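Local structure of beta-d-glucoside glucohydrolase (Hypocrea jecorina, 3ZZ1) at residues Tyr160-Gln165 with Asn205-Thr210; Ser174-Arg179 with Asp549-Gly554; Leu181-Thr186 with Glu553-Asp558. The protein probably hydrolyses terminal, non-reducing beta-D-glucosyl residues to release beta-D-glucose, as a secreted family 3 beta-glucosidase of cellulose degradation. All coordinates share one frame; numbering follows the deposited sequence.

How the interactions relate
Interaction 1 lies wholly within the family's N-terminal, TIM-barrel-type part, whereas interactions 2 and 3 bring residues 549-558 of the C-terminal family region back against it. Interactions 1 and 3 are buried; interaction 2 is partly open, with Ser550 and Asp177 exposed. The four-stranded mixed sheet joins 1 and 2, since strand 173-174 lies between strands 206-207 and 548-549; helix 178-194 and the shared Glu553 and Gly554 join 2 and 3. Chemistry follows place: interaction 1 combines one amide-to-carbonyl bond with aliphatic packing, interaction 2 relies on a parallel bridge, a phenylalanine ring and a water, and interaction 3 has aliphatic side chains and a water but no direct hydrogen bond.

Interaction 1 (Tyr160-Gln165 with Asn205-Thr210)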
loop_
_atom_site.group_PDB
_atom_site.type_symbol
_atom_site.label_atom_id
_atom_site.label_comp_id
_atom_site.label_asym_id
_atom_site.label_seq_id
_atom_site.Cartn_x
_atom_site.Cartn_y
_atom_site.Cartn_z
ATOM N N TYR A 160 -6.933 9.036 -5.864
ATOM C CA TYR A 160 -6.974 10.414 -5.388
ATOM C C TYR A 160 -8.400 10.967 -5.495
ATOM O O TYR A 160 -8.874 11.241 -6.595
ATOM C CB TYR A 160 -5.982 11.247 -6.208
ATOM C CG TYR A 160 -5.791 12.677 -5.753
ATOM C CD1 TYR A 160 -4.992 12.983 -4.647
ATOM C CD2 TYR A 160 -6.393 13.726 -6.440
ATOM C CE1 TYR A 160 -4.816 14.303 -4.232
ATOM C CE2 TYR A 160 -6.221 15.039 -6.041
ATOM C CZ TYR A 160 -5.434 15.323 -4.936
ATOM O OH TYR A 160 -5.272 16.630 -4.540
ATOM N N ILE A 161 -9.103 11.140 -4.373
ATOM C CA ILE A 161 -8.601 10.931 -3.007
ATOM C C ILE A 161 -9.790 10.633 -2.083
ATOM O O ILE A 161 -10.943 10.892 -2.452
ATOM C CB ILE A 161 -7.819 12.185 -2.511
ATOM C CG1 ILE A 161 -7.121 11.925 -1.172
ATOM C CG2 ILE A 161 -8.716 13.437 -2.476
ATOM C CD1 ILE A 161 -5.958 12.832 -0.919
ATOM N N LEU A 162 -9.507 10.080 -0.901
ATOM C CA LEU A 162 -10.506 9.865 0.166
ATOM C C LEU A 162 -11.484 8.710 -0.092
ATOM O O LEU A 162 -12.620 8.713 0.404
ATOM C CB LEU A 162 -11.269 11.163 0.493
ATOM C CG LEU A 162 -10.503 12.459 0.807
ATOM C CD1 LEU A 162 -11.480 13.616 0.894
ATOM C CD2 LEU A 162 -9.683 12.348 2.084
ATOM N N ASN A 163 -11.021 7.724 -0.852
ATOM C CA ASN A 163 -11.771 6.506 -1.152
ATOM C C ASN A 163 -11.530 5.473 -0.046
ATOM O O ASN A 163 -10.964 4.404 -0.288
ATOM C CB ASN A 163 -11.317 5.985 -2.527
ATOM C CG ASN A 163 -12.113 4.776 -3.022
ATOM O OD1 ASN A 163 -11.728 4.156 -4.017
ATOM N ND2 ASN A 163 -13.210 4.433 -2.338
ATOM N N GLU A 164 -11.981 5.801 1.163
ATOM C CA GLU A 164 -11.644 5.045 2.380
ATOM C C GLU A 164 -12.552 3.847 2.697
ATOM O O GLU A 164 -12.342 3.151 3.704
ATOM C CB GLU A 164 -11.554 5.989 3.585
ATOM C CG GLU A 164 -10.397 6.990 3.511
ATOM C CD GLU A 164 -9.020 6.337 3.579
ATOM O OE1 GLU A 164 -8.839 5.356 4.333
ATOM O OE2 GLU A 164 -8.112 6.806 2.869
ATOM N N GLN A 165 -13.560 3.625 1.855
ATOM C CA GLN A 165 -14.422 2.446 1.960
ATOM C C GLN A 165 -14.933 2.028 0.585
ATOM O O GLN A 165 -15.036 2.851 -0.327
ATOM C CB GLN A 165 -15.611 2.704 2.903
ATOM C CG GLN A 165 -16.674 3.640 2.325
ATOM C CD GLN A 165 -17.806 3.899 3.278
ATOM O OE1 GLN A 165 -17.587 4.317 4.409
ATOM N NE2 GLN A 165 -19.031 3.661 2.823
ATOM N N ASN A 205 -15.306 8.370 -5.618
ATOM C CA ASN A 205 -16.125 9.052 -4.618
ATOM C C ASN A 205 -16.235 10.547 -4.834
ATOM O O ASN A 205 -15.515 11.126 -5.647
ATOM C CB ASN A 205 -15.588 8.776 -3.210
ATOM C CG ASN A 205 -14.123 9.126 -3.071
ATOM O OD1 ASN A 205 -13.262 8.412 -3.578
ATOM N ND2 ASN A 205 -13.831 10.230 -2.379
ATOM N N LYS A 206 -17.151 11.158 -4.096
ATOM C CA LYS A 206 -17.247 12.606 -4.028
ATOM C C LYS A 206 -16.368 13.125 -2.900
ATOM O O LYS A 206 -16.089 12.414 -1.928
ATOM C CB LYS A 206 -18.700 13.045 -3.824
ATOM C CG LYS A 206 -19.612 12.782 -5.009
ATOM C CD LYS A 206 -21.009 13.314 -4.751
ATOM C CE LYS A 206 -21.816 13.375 -6.027
ATOM N NZ LYS A 206 -23.274 13.485 -5.762
ATOM N N VAL A 207 -15.915 14.365 -3.059
ATOM C CA VAL A 207 -15.126 15.064 -2.056
ATOM C C VAL A 207 -15.832 16.399 -1.840
ATOM O O VAL A 207 -15.885 17.234 -2.751
ATOM C CB VAL A 207 -13.664 15.288 -2.534
ATOM C CG1 VAL A 207 -12.890 16.182 -1.558
ATOM C CG2 VAL A 207 -12.944 13.958 -2.730
ATOM N N ASN A 208 -16.396 16.587 -0.647
ATOM C CA ASN A 208 -17.247 17.746 -0.361
ATOM C C ASN A 208 -18.364 17.950 -1.389
ATOM O O ASN A 208 -18.575 19.067 -1.874
ATOM C CB ASN A 208 -16.408 19.024 -0.201
ATOM C CG ASN A 208 -15.977 19.263 1.226
ATOM O OD1 ASN A 208 -15.550 18.343 1.926
ATOM N ND2 ASN A 208 -16.082 20.506 1.669
ATOM N N THR A 209 -19.061 16.857 -1.710
ATOM C CA THR A 209 -20.190 16.810 -2.667
ATOM C C THR A 209 -19.821 16.826 -4.161
ATOM O O THR A 209 -20.700 16.688 -5.009
ATOM C CB THR A 209 -21.290 17.893 -2.401
ATOM O OG1 THR A 209 -20.826 19.172 -2.847
ATOM C CG2 THR A 209 -21.675 17.957 -0.924
ATOM N N THR A 210 -18.536 16.983 -4.476
ATOM C CA THR A 210 -18.065 16.995 -5.863
ATOM C C THR A 210 -17.272 15.723 -6.186
ATOM O O THR A 210 -16.297 15.420 -5.507
ATOM C CB THR A 210 -17.167 18.223 -6.138
ATOM O OG1 THR A 210 -17.858 19.426 -5.768
ATOM C CG2 THR A 210 -16.780 18.296 -7.607
#
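Ile161 and Leu162 meet Asn205 and Val207 in a buried contact between the loop after strand 154-160 and the beta hairpin built on strand 206-207. The peptide bond before Ile161 is cis. The carbonyl of Ile161 takes a nearly straight hydrogen bond from Asn205, ND2 to O 3.0 Å with an N-H...O angle of 166°, and the oxygen lies in the amide plane. Asn205 CG stands between the backbone N and the carbonyl carbon (chi1 54°), which turns the amide toward Ile161 O. Leu162 follows with its CD1 set against both methyls of Val207, 3.8 Å from CG1, the side chains crossing at about a right angle; branched aliphatic groups suit this buried spot. At Asn163, the centre of an inverse gamma turn, CB lies 3.3 Å from Asn205 OD1. An asparagine suits position 205 because one amide serves several partners: ND2 also donates to Lys206 O, at 3.2 Å, and OD1 is hydrogen-bonded to Ser203 OG, which together would fix the amide's rotation. Val207 begins the hairpin's type I' turn. Ile161 and Leu162 also pack on helix 178-194, while Val207 rests on helix 216-226 and strand 206-207 runs beside strand 173-174.

Interaction 2 (Ser174-Arg179 with Asp549-Gly554); sequences SNPDDR and DSFSEG
Phe551, in a left-handed backbone conformation (phi 47°, psi 44°), turns its ring onto Ser174 and Pro176 just after a parallel beta bridge between segments 370 residues apart. The bridge pairs Ser174 with Asp549, bringing a strand of the C-terminal family region to the edge of a small mixed sheet. Its cross-strand bond runs from Asn175 N to Asp549 O, 2.9 Å. Asp549 also shapes the turn that follows: OD1 accepts from Phe551 N, 2.9 Å away and above the carboxylate plane, an Asx turn, while OD2 forms a salt bridge with Lys119. The Phe551 side chain lies alongside Pro176 and points the same way, CB to CB 3.5 Å, with Pro176 CD over one ring face toward its rim. Ser174 CB comes obliquely to CE1 at 3.4 Å; a small side chain fits beside the ring, and its OG bonds to Leu162 O. Proline offers a rigid apolar surface and leads into helix 178-194, with Asp177 as N-cap: its carboxylate caps a backbone N just past Arg179, and OD1 is also hydrogen-bonded to Thr180 OG1. A water joins the sides, accepting from Asp177 N at 2.9 Å and donating to Phe551 O at 2.7 Å.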
loop_
_atom_site.group_PDB
_atom_site.type_symbol
_atom_site.label_atom_id
_atom_site.label_comp_id
_atom_site.label_asym_id
_atom_site.label_seq_id
_atom_site.Cartn_x
_atom_site.Cartn_y
_atom_site.Cartn_z
ATOM N N SER A 174 -16.872 12.143 0.792
ATOM C CA SER A 174 -15.923 12.257 1.895
ATOM C C SER A 174 -15.689 13.733 2.178
ATOM O O SER A 174 -15.186 14.454 1.319
ATOM C CB SER A 174 -14.598 11.585 1.530
ATOM O OG SER A 174 -14.757 10.187 1.345
ATOM N N ASN A 175 -16.063 14.187 3.373
ATOM C CA ASN A 175 -16.033 15.623 3.679
ATOM C C ASN A 175 -15.154 16.016 4.880
ATOM O O ASN A 175 -15.653 16.626 5.830
ATOM C CB ASN A 175 -17.458 16.168 3.905
ATOM C CG ASN A 175 -18.445 15.748 2.824
ATOM O OD1 ASN A 175 -18.086 15.584 1.661
ATOM N ND2 ASN A 175 -19.708 15.581 3.214
ATOM N N PRO A 176 -13.844 15.699 4.842
ATOM C CA PRO A 176 -13.017 16.140 5.967
ATOM C C PRO A 176 -12.738 17.637 5.920
ATOM O O PRO A 176 -12.921 18.264 4.873
ATOM C CB PRO A 176 -11.705 15.375 5.753
ATOM C CG PRO A 176 -11.623 15.212 4.285
ATOM C CD PRO A 176 -13.043 14.990 3.827
ATOM N N ASP A 177 -12.294 18.193 7.046
ATOM C CA ASP A 177 -11.770 19.561 7.083
ATOM C C ASP A 177 -10.507 19.668 6.225
ATOM O O ASP A 177 -9.897 18.651 5.860
ATOM C CB ASP A 177 -11.476 19.997 8.526
ATOM C CG ASP A 177 -10.405 19.141 9.188
ATOM O OD1 ASP A 177 -10.734 18.059 9.707
ATOM O OD2 ASP A 177 -9.228 19.538 9.177
ATOM N N ASP A 178 -10.117 20.900 5.909
ATOM C CA ASP A 178 -8.982 21.155 5.026
ATOM C C ASP A 178 -7.662 20.581 5.549
ATOM O O ASP A 178 -6.924 19.943 4.795
ATOM C CB ASP A 178 -8.839 22.654 4.756
ATOM C CG ASP A 178 -7.709 22.968 3.800
ATOM O OD1 ASP A 178 -7.872 22.738 2.586
ATOM O OD2 ASP A 178 -6.652 23.445 4.268
ATOM N N ARG A 179 -7.367 20.801 6.831
ATOM C CA ARG A 179 -6.115 20.311 7.405
ATOM C C ARG A 179 -6.011 18.789 7.317
ATOM O O ARG A 179 -4.951 18.265 6.973
ATOM C CB ARG A 179 -5.908 20.792 8.847
ATOM C CG ARG A 179 -4.519 20.455 9.389
ATOM C CD ARG A 179 -4.302 20.955 10.805
ATOM N NE ARG A 179 -3.115 20.334 11.392
ATOM C CZ ARG A 179 -2.897 20.188 12.696
ATOM N NH1 ARG A 179 -3.787 20.621 13.583
ATOM N NH2 ARG A 179 -1.787 19.592 13.114
ATOM N N ASP A 549 -19.621 10.807 4.714
ATOM C CA ASP A 549 -18.698 10.573 5.818
ATOM C C ASP A 549 -18.031 11.898 6.133
ATOM O O ASP A 549 -17.283 12.431 5.320
ATOM C CB ASP A 549 -17.643 9.524 5.462
ATOM C CG ASP A 549 -16.674 9.241 6.609
ATOM O OD1 ASP A 549 -16.757 9.906 7.665
ATOM O OD2 ASP A 549 -15.822 8.344 6.453
ATOM N N SER A 550 -18.310 12.419 7.322
ATOM C CA SER A 550 -17.825 13.736 7.710
ATOM C C SER A 550 -16.350 13.724 8.124
ATOM O O SER A 550 -15.762 14.788 8.360
ATOM C CB SER A 550 -18.699 14.317 8.828
ATOM O OG SER A 550 -18.724 13.453 9.955
ATOM N N PHE A 551 -15.752 12.531 8.190
ATOM C CA PHE A 551 -14.371 12.375 8.660
ATOM C C PHE A 551 -14.167 13.175 9.947
ATOM O O PHE A 551 -13.162 13.873 10.101
ATOM C CB PHE A 551 -13.362 12.845 7.595
ATOM C CG PHE A 551 -13.102 11.847 6.492
ATOM C CD1 PHE A 551 -14.130 11.417 5.653
ATOM C CD2 PHE A 551 -11.811 11.374 6.264
ATOM C CE1 PHE A 551 -13.884 10.507 4.633
ATOM C CE2 PHE A 551 -11.551 10.471 5.244
ATOM C CZ PHE A 551 -12.592 10.035 4.419
ATOM N N SER A 552 -15.130 13.076 10.859
ATOM C CA SER A 552 -15.124 13.870 12.085
ATOM C C SER A 552 -13.925 13.561 12.993
ATOM O O SER A 552 -13.530 14.399 13.805
ATOM C CB SER A 552 -16.447 13.712 12.842
ATOM O OG SER A 552 -16.621 12.382 13.298
ATOM N N GLU A 553 -13.338 12.372 12.836
ATOM C CA GLU A 553 -12.134 11.998 13.586
ATOM C C GLU A 553 -10.913 12.835 13.196
ATOM O O GLU A 553 -9.966 12.942 13.966
ATOM C CB GLU A 553 -11.833 10.494 13.464
ATOM C CG GLU A 553 -11.360 10.007 12.091
ATOM C CD GLU A 553 -12.465 9.975 11.041
ATOM O OE1 GLU A 553 -13.660 10.046 11.406
ATOM O OE2 GLU A 553 -12.136 9.870 9.842
ATOM N N GLY A 554 -10.944 13.417 11.997
ATOM C CA GLY A 554 -9.873 14.293 11.524
ATOM C C GLY A 554 -8.538 13.582 11.427
ATOM O O GLY A 554 -8.431 12.532 10.789
HETATM O O HOH W 1 -12.228 16.202 9.137
#

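Interaction 3 (Leu181-Thr186 with Glu553-Asp558); sequences LHELYT and EGLFID
Glu553 reaches Tyr185 through a water, at the start of a type II' beta turn (Glu553 to Phe556) of the C-terminal family region that packs on helix 178-194 of the TIM-barrel-type domain. Its OE2 accepts from the water at 2.7 Å and forms a salt bridge with Lys119, so a carboxylate suits this place. Gly554 takes the second position of the turn with phi 61° and psi -126°, a conformation readily adopted without a side chain. Its carbonyl oxygen lies 3.7 Å from Leu184 CD2. Leu555 spreads its two methyls over the helix: CD2 sits 3.9 Å from Glu183 CB and slightly farther from Leu184 CB, while CD1 lies 3.6 Å from Glu183 OE2. Leu555 crosses Glu183 at about a right angle; with OE2 against the leucine, OE1 forms a salt bridge with Arg179 NE. Ile557 then turns back toward the helix and meets Leu184 tip to tip, CD1 to CD2 3.9 Å. Leu184 CG is anti to the backbone N (chi1 -176°), which extends its methyls toward Ile557, a pairing of branched aliphatic chains suited to a buried seam. The helix includes a wider pi-type turn, in which Thr186 N bonds to Leu181 O. Tyr185 brings its hydroxyl to the seam: OH lies 3.6 Å from Ile557 CG2 and donates to the water, which sits in the ring plane and also donates to Gly554 O at 2.7 Å.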
loop_
_atom_site.group_PDB
_atom_site.type_symbol
_atom_site.label_atom_id
_atom_site.label_comp_id
_atom_site.label_asym_id
_atom_site.label_seq_id
_atom_site.Cartn_x
_atom_site.Cartn_y
_atom_site.Cartn_z
ATOM N N LEU A 181 -7.561 16.818 5.125
ATOM C CA LEU A 181 -7.381 16.492 3.717
ATOM C C LEU A 181 -5.906 16.549 3.322
ATOM O O LEU A 181 -5.404 15.630 2.677
ATOM C CB LEU A 181 -8.226 17.412 2.819
ATOM C CG LEU A 181 -8.020 17.306 1.297
ATOM C CD1 LEU A 181 -8.405 15.929 0.777
ATOM C CD2 LEU A 181 -8.793 18.381 0.556
ATOM N N HIS A 182 -5.223 17.615 3.740
ATOM C CA HIS A 182 -3.840 17.881 3.341
ATOM C C HIS A 182 -2.805 17.090 4.139
ATOM O O HIS A 182 -1.883 16.510 3.565
ATOM C CB HIS A 182 -3.526 19.367 3.492
ATOM C CG HIS A 182 -4.092 20.219 2.402
ATOM N ND1 HIS A 182 -3.407 20.486 1.237
ATOM C CD2 HIS A 182 -5.271 20.877 2.306
ATOM C CE1 HIS A 182 -4.145 21.260 0.463
ATOM N NE2 HIS A 182 -5.277 21.520 1.091
ATOM N N GLU A 183 -2.960 17.091 5.459
ATOM C CA GLU A 183 -1.921 16.631 6.375
ATOM C C GLU A 183 -1.908 15.113 6.575
ATOM O O GLU A 183 -0.878 14.536 6.937
ATOM C CB GLU A 183 -2.067 17.347 7.719
ATOM C CG GLU A 183 -0.899 17.172 8.667
ATOM C CD GLU A 183 -1.002 18.081 9.872
ATOM O OE1 GLU A 183 -1.316 19.284 9.692
ATOM O OE2 GLU A 183 -0.765 17.595 10.997
ATOM N N LEU A 184 -3.050 14.478 6.345
ATOM C CA LEU A 184 -3.164 13.031 6.501
ATOM C C LEU A 184 -3.267 12.331 5.149
ATOM O O LEU A 184 -2.393 11.547 4.775
ATOM C CB LEU A 184 -4.360 12.676 7.402
ATOM C CG LEU A 184 -4.608 11.202 7.770
ATOM C CD1 LEU A 184 -3.375 10.527 8.346
ATOM C CD2 LEU A 184 -5.766 11.075 8.739
ATOM N N TYR A 185 -4.330 12.632 4.409
ATOM C CA TYR A 185 -4.639 11.886 3.188
ATOM C C TYR A 185 -3.830 12.276 1.952
ATOM O O TYR A 185 -3.418 11.398 1.194
ATOM C CB TYR A 185 -6.148 11.886 2.929
ATOM C CG TYR A 185 -6.881 11.223 4.074
ATOM C CD1 TYR A 185 -6.897 9.834 4.200
ATOM C CD2 TYR A 185 -7.513 11.981 5.059
ATOM C CE1 TYR A 185 -7.545 9.218 5.258
ATOM C CE2 TYR A 185 -8.164 11.373 6.125
ATOM C CZ TYR A 185 -8.172 9.988 6.215
ATOM O OH TYR A 185 -8.805 9.369 7.264
ATOM N N THR A 186 -3.592 13.568 1.756
ATOM C CA THR A 186 -2.827 14.037 0.593
ATOM C C THR A 186 -1.332 13.783 0.772
ATOM O O THR A 186 -0.624 13.549 -0.202
ATOM C CB THR A 186 -3.091 15.534 0.281
ATOM O OG1 THR A 186 -4.497 15.756 0.155
ATOM C CG2 THR A 186 -2.432 15.939 -1.029
ATOM N N GLU A 553 -13.338 12.372 12.836
ATOM C CA GLU A 553 -12.134 11.998 13.586
ATOM C C GLU A 553 -10.913 12.835 13.196
ATOM O O GLU A 553 -9.966 12.942 13.966
ATOM C CB GLU A 553 -11.833 10.494 13.464
ATOM C CG GLU A 553 -11.360 10.007 12.091
ATOM C CD GLU A 553 -12.465 9.975 11.041
ATOM O OE1 GLU A 553 -13.660 10.046 11.406
ATOM O OE2 GLU A 553 -12.136 9.870 9.842
ATOM N N GLY A 554 -10.944 13.417 11.997
ATOM C CA GLY A 554 -9.873 14.293 11.524
ATOM C C GLY A 554 -8.538 13.582 11.427
ATOM O O GLY A 554 -8.431 12.532 10.789
ATOM N N LEU A 555 -7.525 14.151 12.076
ATOM C CA LEU A 555 -6.162 13.618 12.024
ATOM C C LEU A 555 -5.946 12.349 12.853
ATOM O O LEU A 555 -4.902 11.706 12.737
ATOM C CB LEU A 555 -5.158 14.682 12.478
ATOM C CG LEU A 555 -5.007 15.945 11.632
ATOM C CD1 LEU A 555 -4.052 16.891 12.340
ATOM C CD2 LEU A 555 -4.504 15.604 10.222
ATOM N N PHE A 556 -6.929 11.995 13.675
ATOM C CA PHE A 556 -6.773 10.925 14.661
ATOM C C PHE A 556 -7.335 9.592 14.168
ATOM O O PHE A 556 -8.434 9.188 14.554
ATOM C CB PHE A 556 -7.414 11.334 15.997
ATOM C CG PHE A 556 -6.781 12.541 16.635
ATOM C CD1 PHE A 556 -7.077 13.827 16.182
ATOM C CD2 PHE A 556 -5.896 12.394 17.701
ATOM C CE1 PHE A 556 -6.496 14.946 16.770
ATOM C CE2 PHE A 556 -5.309 13.510 18.299
ATOM C CZ PHE A 556 -5.609 14.790 17.828
ATOM N N ILE A 557 -6.575 8.926 13.301
ATOM C CA ILE A 557 -6.914 7.585 12.820
ATOM C C ILE A 557 -5.954 6.538 13.391
ATOM O O ILE A 557 -4.814 6.860 13.753
ATOM C CB ILE A 557 -6.958 7.495 11.259
ATOM C CG1 ILE A 557 -5.562 7.671 10.640
ATOM C CG2 ILE A 557 -7.970 8.505 10.699
ATOM C CD1 ILE A 557 -5.457 7.258 9.164
ATOM N N ASP A 558 -6.433 5.296 13.475
ATOM C CA ASP A 558 -5.642 4.155 13.954
ATOM C C ASP A 558 -4.898 4.494 15.255
ATOM O O ASP A 558 -5.520 4.932 16.220
ATOM C CB ASP A 558 -4.700 3.641 12.850
ATOM C CG ASP A 558 -4.148 2.247 13.145
ATOM O OD1 ASP A 558 -4.840 1.241 12.878
ATOM O OD2 ASP A 558 -3.003 2.163 13.625
HETATM O O HOH W 2 -9.896 11.199 8.970
#